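Local coordinates for probable cobalt-precorrin-6B C(15)-methyltransferase (decarboxylating) (Methanothermobacter thermautotrophicus, PDB 1L3I) that is an S-adenosyl-L-methionine-dependent methyltransferase of anaerobic cobalamin biosynthesis that probably methylates C-15 of cobalt-precorrin-6B and decarboxylates C-12 to give cobalt-precorrin-7, at the interface of chains A and B. Sequence-based numbering; all coordinates share one arbitrary frame. Chains: chain A/B, Precorrin-6y methyltransferase/putative decarboxylase.

The interface of chains A and B. Residues chain A 167, 172-175; chain B 135, 177.
With CG anti to its own carbonyl carbon (chi1 -64°), B:Asn177 turns its carboxamide toward strand 170-175 of chain A, while A:Met172, bent at chi3 (-53°), swings its selenomethionine methyl over to the same amide. The contact belongs to the two-fold interface between subunits of a homotetrameric CbiT, a Rossmann-fold methyltransferase; here loop residues of chain B meet a hairpin strand that chain A extends onto its neighbour. The amide oxygen OD1 of B:Asn177 accepts a hydrogen bond from the backbone N of A:Ser175 at 3.0 Å. The bond is moderately bent, and the donor stands tilted 24° from the carbonyl plane. Water 1 lies 2.7 Å from OD1 of B:Asn177 and also touches the backbone O of A:Ser175, so that the carboxamide oxygen is linked to the N of that residue directly and to its O through solvent. Alongside, A:Val174 points the same way as B:Asn177 and lays CG1 3.7 Å from OD1. CB of B:Asn177 packs 3.3 Å from the backbone O of A:Met173. At the amide's other branch, CE of A:Met172 lies over the face of the carboxamide, 3.6 Å from ND2 of B:Asn177, a van der Waals contact. An alanine in place of B:Asn177 would probably leave the N of A:Ser175 without its acceptor across the interface, cost water 1 one of its partners and open a gap beside the A:Met172 methyl. Farther toward the hairpin turn, the backbone O of B:Ile135 sits 3.4 Å from CA of A:Met172, with CB of that residue also close by. The B:Ile135 side chain leaves at a steep angle to this carbonyl, and its CD1 tip meets CD2 of A:Leu167 at 4.2 Å, a loose apolar touch on the neighbouring strand 155-167.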
# COMPACT_ATOMS: atom_id res chain seq x y z
N LEU A 167 0.91 -13.85 15.36
CA LEU A 167 2.08 -14.66 14.98
C LEU A 167 3.24 -14.47 15.96
O LEU A 167 3.69 -13.34 16.17
CB LEU A 167 2.58 -14.28 13.59
CG LEU A 167 3.95 -14.85 13.22
CD1 LEU A 167 3.81 -16.35 12.90
CD2 LEU A 167 4.57 -14.08 12.07
N MSE A 172 1.36 -9.83 13.01
CA MSE A 172 1.95 -9.53 11.72
C MSE A 172 0.88 -8.97 10.80
O MSE A 172 -0.29 -9.30 10.94
CB MSE A 172 2.59 -10.76 11.09
CG MSE A 172 1.62 -11.75 10.52
SE MSE A 172 2.55 -12.93 9.26
CE MSE A 172 3.36 -11.55 8.13
N MSE A 173 1.28 -8.13 9.87
CA MSE A 173 0.30 -7.57 8.97
C MSE A 173 0.24 -8.42 7.69
O MSE A 173 1.27 -8.68 7.06
CB MSE A 173 0.66 -6.11 8.67
CG MSE A 173 0.73 -5.22 9.90
SE MSE A 173 -0.91 -5.15 10.93
CE MSE A 173 -2.15 -4.55 9.58
N VAL A 174 -0.96 -8.88 7.36
CA VAL A 174 -1.17 -9.69 6.17
C VAL A 174 -1.91 -8.87 5.11
O VAL A 174 -3.03 -8.43 5.35
CB VAL A 174 -2.00 -10.96 6.51
CG1 VAL A 174 -2.24 -11.77 5.25
CG2 VAL A 174 -1.26 -11.81 7.55
N SER A 175 -1.28 -8.66 3.96
CA SER A 175 -1.89 -7.87 2.90
C SER A 175 -2.81 -8.66 1.97
O SER A 175 -2.70 -9.88 1.84
CB SER A 175 -0.81 -7.21 2.06
OG SER A 175 0.02 -8.20 1.47
N ILE B 135 8.17 -7.36 10.76
CA ILE B 135 6.90 -7.76 10.19
C ILE B 135 5.83 -7.70 11.27
O ILE B 135 4.63 -7.62 10.97
CB ILE B 135 6.94 -9.15 9.53
CG1 ILE B 135 7.34 -10.21 10.55
CG2 ILE B 135 7.88 -9.13 8.32
CD1 ILE B 135 7.20 -11.61 10.00
N ASN B 177 3.13 -9.21 2.00
CA ASN B 177 2.85 -8.63 3.31
C ASN B 177 3.79 -7.44 3.52
O ASN B 177 4.93 -7.46 3.09
CB ASN B 177 3.05 -9.66 4.41
CG ASN B 177 2.07 -10.80 4.30
OD1 ASN B 177 0.93 -10.63 3.86
ND2 ASN B 177 2.52 -11.99 4.66
O HOH W 1 -0.37 -11.88 1.87